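PDB 5IB9: aminopeptidase from Aneurinibacillus sp. AM-1, which probably acts as a zinc-dependent aminopeptidase of the M28 family, removing amino acids from the N-terminal ends of peptides. Local coordinates for residues A[268-272]-A[345-351]; A[297-303]-A[357-363]. All blocks are in the same frame, centred on the assembly; numbering follows the deposited sequence.

Contact 1: A[268-272]-A[345-351]. With BES (2-(3-amino-2-hydroxy-4-phenyl-butyrylamino)-4-methyl-pentanoic acid), chain H.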
loop_
_atom_site.group_PDB
_atom_site.type_symbol
_atom_site.label_atom_id
_atom_site.label_comp_id
_atom_site.label_asym_id
_atom_site.label_seq_id
_atom_site.Cartn_x
_atom_site.Cartn_y
_atom_site.Cartn_z
ATOM N N THR A 268 6.167 -17.607 1.167
ATOM C CA THR A 268 6.029 -17.569 -0.291
ATOM C C THR A 268 5.188 -16.385 -0.652
ATOM O O THR A 268 4.123 -16.136 -0.101
ATOM C CB THR A 268 5.451 -18.935 -0.865
ATOM O OG1 THR A 268 4.104 -19.162 -0.417
ATOM C CG2 THR A 268 6.389 -20.011 -0.407
ATOM N N PHE A 269 5.709 -15.576 -1.596
ATOM C CA PHE A 269 5.049 -14.298 -1.927
ATOM C C PHE A 269 4.168 -14.409 -3.144
ATOM O O PHE A 269 4.539 -15.104 -4.092
ATOM C CB PHE A 269 6.100 -13.262 -2.198
ATOM C CG PHE A 269 7.061 -12.971 -1.094
ATOM C CD1 PHE A 269 6.626 -12.280 0.071
ATOM C CD2 PHE A 269 8.383 -13.341 -1.146
ATOM C CE1 PHE A 269 7.511 -12.000 1.125
ATOM C CE2 PHE A 269 9.287 -13.055 -0.106
ATOM C CZ PHE A 269 8.835 -12.393 1.004
ATOM N N GLY A 270 3.049 -13.682 -3.127
ATOM C CA GLY A 270 2.210 -13.625 -4.340
ATOM C C GLY A 270 2.594 -12.440 -5.193
ATOM O O GLY A 270 3.277 -11.516 -4.783
ATOM N N ALA A 271 2.125 -12.504 -6.448
ATOM C CA ALA A 271 2.183 -11.326 -7.371
ATOM C C ALA A 271 3.541 -10.814 -7.516
ATOM O O ALA A 271 3.767 -9.638 -7.684
ATOM C CB ALA A 271 1.114 -10.235 -6.974
ATOM N N GLU A 272 4.583 -11.640 -7.472
ATOM C CA GLU A 272 5.960 -11.238 -7.740
ATOM C C GLU A 272 6.101 -10.722 -9.190
ATOM O O GLU A 272 6.779 -9.702 -9.406
ATOM C CB GLU A 272 6.976 -12.354 -7.402
ATOM C CG GLU A 272 8.438 -11.891 -7.474
ATOM C CD GLU A 272 9.056 -12.097 -8.877
ATOM O OE1 GLU A 272 8.415 -12.679 -9.790
ATOM O OE2 GLU A 272 10.202 -11.603 -8.951
ATOM N N ARG A 345 15.062 -7.386 -9.372
ATOM C CA ARG A 345 14.105 -8.159 -10.168
ATOM C C ARG A 345 13.487 -9.328 -9.401
ATOM O O ARG A 345 13.010 -10.313 -10.033
ATOM C CB ARG A 345 14.694 -8.730 -11.502
ATOM C CG ARG A 345 15.313 -7.664 -12.428
ATOM C CD ARG A 345 16.185 -8.339 -13.579
ATOM N NE ARG A 345 15.389 -9.207 -14.447
ATOM C CZ ARG A 345 15.868 -9.897 -15.477
ATOM N NH1 ARG A 345 17.152 -9.792 -15.816
ATOM N NH2 ARG A 345 15.058 -10.676 -16.187
ATOM N N SER A 346 13.598 -9.310 -8.050
ATOM C CA SER A 346 12.916 -10.420 -7.246
ATOM C C SER A 346 12.675 -9.820 -5.864
ATOM O O SER A 346 12.983 -8.685 -5.601
ATOM C CB SER A 346 13.743 -11.708 -7.229
ATOM O OG SER A 346 12.925 -12.792 -6.806
ATOM N N ASP A 347 12.048 -10.614 -5.019
ATOM C CA ASP A 347 11.511 -10.119 -3.728
ATOM C C ASP A 347 12.567 -9.644 -2.727
ATOM O O ASP A 347 12.181 -8.871 -1.836
ATOM C CB ASP A 347 10.641 -11.212 -3.081
ATOM C CG ASP A 347 9.434 -11.571 -3.966
ATOM O OD1 ASP A 347 8.632 -10.661 -4.265
ATOM O OD2 ASP A 347 9.383 -12.768 -4.388
ATOM N N HIS A 348 13.849 -9.942 -2.949
ATOM C CA HIS A 348 14.878 -9.368 -2.054
ATOM C C HIS A 348 14.871 -7.850 -2.130
ATOM O O HIS A 348 15.235 -7.200 -1.147
ATOM C CB HIS A 348 16.257 -9.932 -2.322
ATOM C CG HIS A 348 16.723 -9.706 -3.730
ATOM N ND1 HIS A 348 16.000 -10.087 -4.860
ATOM C CD2 HIS A 348 17.889 -9.173 -4.151
ATOM C CE1 HIS A 348 16.719 -9.721 -5.941
ATOM N NE2 HIS A 348 17.877 -9.197 -5.523
ATOM N N GLU A 349 14.453 -7.270 -3.256
ATOM C CA GLU A 349 14.383 -5.788 -3.381
ATOM C C GLU A 349 13.443 -5.167 -2.376
ATOM O O GLU A 349 13.635 -4.012 -1.988
ATOM C CB GLU A 349 13.898 -5.481 -4.767
ATOM C CG GLU A 349 14.130 -3.991 -5.180
ATOM C CD GLU A 349 13.937 -3.852 -6.698
ATOM O OE1 GLU A 349 14.565 -4.573 -7.532
ATOM O OE2 GLU A 349 13.128 -3.039 -7.061
ATOM N N SER A 350 12.436 -5.913 -1.936
ATOM C CA SER A 350 11.500 -5.356 -0.935
ATOM C C SER A 350 12.038 -5.214 0.456
ATOM O O SER A 350 11.571 -4.373 1.231
ATOM C CB SER A 350 10.239 -6.240 -0.983
ATOM O OG SER A 350 9.687 -6.225 -2.328
ATOM N N PHE A 351 13.009 -6.080 0.717
ATOM C CA PHE A 351 13.660 -6.076 2.062
ATOM C C PHE A 351 14.872 -5.171 1.997
ATOM O O PHE A 351 15.108 -4.468 2.989
ATOM C CB PHE A 351 13.930 -7.532 2.502
ATOM C CG PHE A 351 12.667 -8.294 2.597
ATOM C CD1 PHE A 351 11.843 -8.142 3.726
ATOM C CD2 PHE A 351 12.145 -8.993 1.498
ATOM C CE1 PHE A 351 10.554 -8.734 3.778
ATOM C CE2 PHE A 351 10.885 -9.608 1.556
ATOM C CZ PHE A 351 10.086 -9.471 2.720
HETATM N N2 BES H . 13.077 -14.629 -11.457
HETATM C C1 BES H . 12.752 -13.381 -12.148
HETATM C C6 BES H . 13.927 -12.422 -11.975
HETATM C C7 BES H . 15.230 -12.731 -12.705
HETATM C C8 BES H . 15.271 -13.266 -14.017
HETATM C C12 BES H . 16.439 -12.426 -12.041
HETATM C C9 BES H . 16.518 -13.488 -14.639
HETATM C C11 BES H . 17.696 -12.656 -12.668
HETATM C C10 BES H . 17.720 -13.194 -13.965
HETATM C C2 BES H . 11.457 -12.789 -11.579
HETATM O O2 BES H . 10.618 -13.942 -11.544
HETATM C C3 BES H . 10.976 -11.823 -12.607
HETATM O O3 BES H . 10.626 -12.270 -13.693
HETATM N N1 BES H . 11.041 -10.568 -12.320
HETATM C C4 BES H . 10.656 -9.582 -13.334
HETATM C C13 BES H . 10.860 -8.254 -12.625
HETATM C C14 BES H . 9.955 -8.041 -11.407
HETATM C C15 BES H . 10.252 -6.614 -10.965
HETATM C C16 BES H . 8.466 -8.285 -11.657
HETATM C C5 BES H . 11.605 -9.531 -14.524
HETATM O O1 BES H . 11.212 -8.977 -15.592
HETATM O O4 BES H . 12.756 -10.002 -14.476
HETATM O O HOH W 1 5.957 -10.341 -4.520
#

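Contact 2: A[297-303]-A[357-363]. With ZN (zinc ion), chain C; BES (2-(3-amino-2-hydroxy-4-phenyl-butyrylamino)-4-methyl-pentanoic acid), chain H.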
loop_
_atom_site.group_PDB
_atom_site.type_symbol
_atom_site.label_atom_id
_atom_site.label_comp_id
_atom_site.label_asym_id
_atom_site.label_seq_id
_atom_site.Cartn_x
_atom_site.Cartn_y
_atom_site.Cartn_z
ATOM N N MET A 297 17.651 -11.679 4.841
ATOM C CA MET A 297 16.549 -12.195 4.056
ATOM C C MET A 297 17.199 -12.877 2.852
ATOM O O MET A 297 17.984 -12.285 2.088
ATOM C CB MET A 297 15.554 -11.071 3.590
ATOM C CG MET A 297 14.277 -11.582 2.829
ATOM S SD MET A 297 14.633 -11.772 1.102
ATOM C CE MET A 297 13.096 -12.591 0.661
ATOM N N PHE A 298 16.923 -14.185 2.743
ATOM C CA PHE A 298 17.382 -15.092 1.636
ATOM C C PHE A 298 16.256 -15.269 0.673
ATOM O O PHE A 298 15.239 -15.817 1.019
ATOM C CB PHE A 298 17.797 -16.440 2.177
ATOM C CG PHE A 298 18.982 -16.419 3.113
ATOM C CD1 PHE A 298 20.192 -17.050 2.676
ATOM C CD2 PHE A 298 18.942 -15.856 4.394
ATOM C CE1 PHE A 298 21.284 -17.073 3.514
ATOM C CE2 PHE A 298 20.078 -15.886 5.235
ATOM C CZ PHE A 298 21.233 -16.493 4.807
ATOM N N GLN A 299 16.384 -14.792 -0.557
ATOM C CA GLN A 299 15.391 -14.986 -1.618
ATOM C C GLN A 299 15.769 -16.088 -2.613
ATOM O O GLN A 299 16.921 -16.106 -3.075
ATOM C CB GLN A 299 15.184 -13.671 -2.372
ATOM C CG GLN A 299 14.273 -13.842 -3.612
ATOM C CD GLN A 299 12.779 -14.095 -3.262
ATOM O OE1 GLN A 299 12.390 -14.116 -2.133
ATOM N NE2 GLN A 299 11.922 -14.196 -4.262
ATOM N N LEU A 300 14.897 -17.078 -2.774
ATOM C CA LEU A 300 15.220 -18.246 -3.686
ATOM C C LEU A 300 14.316 -18.096 -4.903
ATOM O O LEU A 300 13.091 -18.172 -4.818
ATOM C CB LEU A 300 14.810 -19.519 -2.901
ATOM C CG LEU A 300 15.567 -19.784 -1.573
ATOM C CD1 LEU A 300 14.791 -20.768 -0.811
ATOM C CD2 LEU A 300 16.834 -20.583 -2.061
ATOM N N ASP A 301 14.965 -17.816 -6.039
ATOM C CA ASP A 301 14.165 -17.645 -7.326
ATOM C C ASP A 301 15.032 -18.235 -8.438
ATOM O O ASP A 301 16.126 -17.708 -8.693
ATOM C CB ASP A 301 13.974 -16.175 -7.513
ATOM C CG ASP A 301 12.832 -15.800 -8.528
ATOM O OD1 ASP A 301 12.348 -16.717 -9.204
ATOM O OD2 ASP A 301 12.304 -14.668 -8.577
ATOM N N MET A 302 14.478 -19.243 -9.087
ATOM C CA MET A 302 15.123 -20.011 -10.143
ATOM C C MET A 302 16.354 -20.753 -9.680
ATOM O O MET A 302 17.442 -20.352 -9.959
ATOM C CB MET A 302 15.379 -19.096 -11.333
ATOM C CG MET A 302 14.117 -18.693 -11.886
ATOM S SD MET A 302 14.137 -17.428 -13.208
ATOM C CE MET A 302 15.212 -18.182 -14.405
ATOM N N VAL A 303 16.115 -21.845 -8.971
ATOM C CA VAL A 303 17.183 -22.541 -8.291
ATOM C C VAL A 303 17.195 -24.061 -8.567
ATOM O O VAL A 303 17.766 -24.844 -7.814
ATOM C CB VAL A 303 17.121 -22.363 -6.743
ATOM C CG1 VAL A 303 17.472 -20.876 -6.408
ATOM C CG2 VAL A 303 15.683 -22.710 -6.146
ATOM N N PRO A 357 19.636 -6.634 5.325
ATOM C CA PRO A 357 20.572 -7.352 4.404
ATOM C C PRO A 357 19.832 -8.425 3.571
ATOM O O PRO A 357 19.114 -9.213 4.189
ATOM C CB PRO A 357 21.632 -7.990 5.363
ATOM C CG PRO A 357 21.525 -7.207 6.710
ATOM C CD PRO A 357 19.987 -6.837 6.745
ATOM N N ALA A 358 19.947 -8.510 2.267
ATOM C CA ALA A 358 19.072 -9.394 1.512
ATOM C C ALA A 358 19.870 -9.821 0.312
ATOM O O ALA A 358 20.709 -9.005 -0.217
ATOM C CB ALA A 358 17.766 -8.634 1.049
ATOM N N ALA A 359 19.658 -11.034 -0.197
ATOM C CA ALA A 359 20.281 -11.442 -1.440
ATOM C C ALA A 359 19.389 -12.461 -2.104
ATOM O O ALA A 359 18.734 -13.300 -1.381
ATOM C CB ALA A 359 21.663 -12.127 -1.113
ATOM N N LEU A 360 19.476 -12.502 -3.414
ATOM C CA LEU A 360 18.812 -13.494 -4.296
ATOM C C LEU A 360 19.808 -14.556 -4.617
ATOM O O LEU A 360 20.972 -14.288 -5.053
ATOM C CB LEU A 360 18.364 -12.742 -5.539
ATOM C CG LEU A 360 18.023 -13.672 -6.698
ATOM C CD1 LEU A 360 16.805 -14.639 -6.426
ATOM C CD2 LEU A 360 17.697 -12.802 -8.007
ATOM N N PHE A 361 19.368 -15.778 -4.439
ATOM C CA PHE A 361 20.108 -17.034 -4.884
ATOM C C PHE A 361 19.446 -17.585 -6.130
ATOM O O PHE A 361 18.227 -17.812 -6.099
ATOM C CB PHE A 361 20.103 -18.114 -3.755
ATOM C CG PHE A 361 20.881 -17.676 -2.534
ATOM C CD1 PHE A 361 22.134 -18.214 -2.311
ATOM C CD2 PHE A 361 20.402 -16.704 -1.655
ATOM C CE1 PHE A 361 22.939 -17.822 -1.209
ATOM C CE2 PHE A 361 21.219 -16.299 -0.530
ATOM C CZ PHE A 361 22.466 -16.827 -0.338
ATOM N N ILE A 362 20.224 -17.702 -7.222
ATOM C CA ILE A 362 19.667 -18.034 -8.577
ATOM C C ILE A 362 20.804 -18.635 -9.361
ATOM O O ILE A 362 21.994 -18.357 -9.066
ATOM C CB ILE A 362 19.206 -16.753 -9.244
ATOM C CG1 ILE A 362 18.592 -17.063 -10.631
ATOM C CG2 ILE A 362 20.277 -15.651 -9.286
ATOM C CD1 ILE A 362 17.682 -15.865 -11.139
ATOM N N HIS A 363 20.432 -19.542 -10.298
ATOM C CA HIS A 363 21.479 -20.059 -11.204
ATOM C C HIS A 363 21.538 -19.124 -12.430
ATOM O O HIS A 363 20.552 -18.875 -13.057
ATOM C CB HIS A 363 21.193 -21.443 -11.641
ATOM C CG HIS A 363 21.168 -22.439 -10.527
ATOM N ND1 HIS A 363 22.275 -22.958 -9.904
ATOM C CD2 HIS A 363 20.094 -23.011 -9.925
ATOM C CE1 HIS A 363 21.892 -23.799 -8.935
ATOM N NE2 HIS A 363 20.570 -23.851 -8.961
HETATM ZN ZN ZN C . 10.982 -15.521 -10.267
HETATM N N2 BES H . 13.077 -14.629 -11.457
HETATM C C1 BES H . 12.752 -13.381 -12.148
HETATM C C6 BES H . 13.927 -12.422 -11.975
HETATM C C7 BES H . 15.230 -12.731 -12.705
HETATM C C8 BES H . 15.271 -13.266 -14.017
HETATM C C12 BES H . 16.439 -12.426 -12.041
HETATM C C9 BES H . 16.518 -13.488 -14.639
HETATM C C11 BES H . 17.696 -12.656 -12.668
HETATM C C10 BES H . 17.720 -13.194 -13.965
HETATM C C2 BES H . 11.457 -12.789 -11.579
HETATM O O2 BES H . 10.618 -13.942 -11.544
HETATM C C3 BES H . 10.976 -11.823 -12.607
HETATM O O3 BES H . 10.626 -12.270 -13.693
HETATM N N1 BES H . 11.041 -10.568 -12.320
HETATM C C4 BES H . 10.656 -9.582 -13.334
HETATM C C13 BES H . 10.860 -8.254 -12.625
HETATM C C14 BES H . 9.955 -8.041 -11.407
HETATM C C15 BES H . 10.252 -6.614 -10.965
HETATM C C16 BES H . 8.466 -8.285 -11.657
HETATM C C5 BES H . 11.605 -9.531 -14.524
HETATM O O1 BES H . 11.212 -8.977 -15.592
HETATM O O4 BES H . 12.756 -10.002 -14.476
#

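Contact 1: A[268-272]-A[345-351]
Phe-269, Glu-272 and Asp-347 carry most of this contact, which joins the end of a sheet strand and the active-site loop after it to the turn leading into helix 348-352. No direct hydrogen bond crosses. A water does the bridging, donating to Gly-270 O at 2.9 Å and to Asp-347 OD1 at 2.7 Å. Asp-347 points between its two large partners, with OD2 3.4 Å from Phe-269 CD2 and 3.3 Å from Glu-272 CG; its OD1 also bonds Ser-279. Phe-269 CZ meets Phe-351 CE2 at 3.5 Å, the rings oblique. Glu-272, probably the general base known from M28 relatives, reaches Ser-346 CA with OE2 (3.4 Å) and BES O2 with OE1 (3.1 Å). Arg-345 grips the inhibitor carboxylate with two hydrogen bonds to BES O4, from NE at 2.8 Å and NH2 at 2.9 Å. Around this buried contact, strands 222-228 and 294-300 supply His-228, Met-297 and Gln-299 as neighbours, and helix 277-283 closes over Phe-269 and Phe-351 with Ser-279 and Tyr-282.

Contact 2: A[297-303]-A[357-363]
Two neighbouring parallel strands of the central sheet in the M28 α/β zinc-exopeptidase fold run together here, their axes 4.8 Å apart at closest and 25° from aligned. A regular ladder begins with Met-297 N to Pro-357 O (2.9 Å) and continues through Gln-299 N to Ala-359 O (2.9 Å) and Phe-361 N to Gln-299 O (2.8 Å). On one face the big bump is Phe-361. Its ring leans back past small Ala-359 until CE2 lies 3.4 Å from Phe-298 CD1, the two rings nearly parallel but slid apart; Leu-300 sits beside its base and packs onward against helix 238-256. On the other face Leu-360 CD1 drops into the notch between Gln-299 and Asp-301, 3.9 Å from Gln-299 CG and 3.4 Å from Asp-301 CB, while His-348 covers Leu-360 and Ala-358. Past Asp-301 the pairing slips by one residue: Met-302, with positive phi, offers its O to His-363 N at 3.1 Å. Ile-362 CG1 nestles 3.9 Å from Met-302 CB, and both residues line the inhibitor pocket. At this strand end sits a zinc whose protein ligands are completed by His-228 and Asp-240; Asp-301, also hydrogen-bonded to Ser-346, binds it with both oxygens, OD1 at 2.1 Å and OD2 at 2.3 Å.

Both contacts are buried and both end at the bound inhibitor, but are built differently. Contact 2 is strand on strand inside the central sheet, held by backbone hydrogen bonds, and buries 608 Å². Contact 1 sets a strand end and its loop against the turn leading into a helix and Phe-351 within it, burying 266 Å² through packing and one water. Their segments alternate in sequence and touch: Ser-346 OG is 2.7 Å from Asp-301 OD2 and 3.1 Å from Gln-299 NE2, both probable hydrogen bonds, and His-348 CE1 rests 3.5 Å from Leu-360 CB. Contact 2 supplies a zinc ligand; contact 1 adds Glu-272, its side chain about 4 Å from the metal, and a grip on the inhibitor.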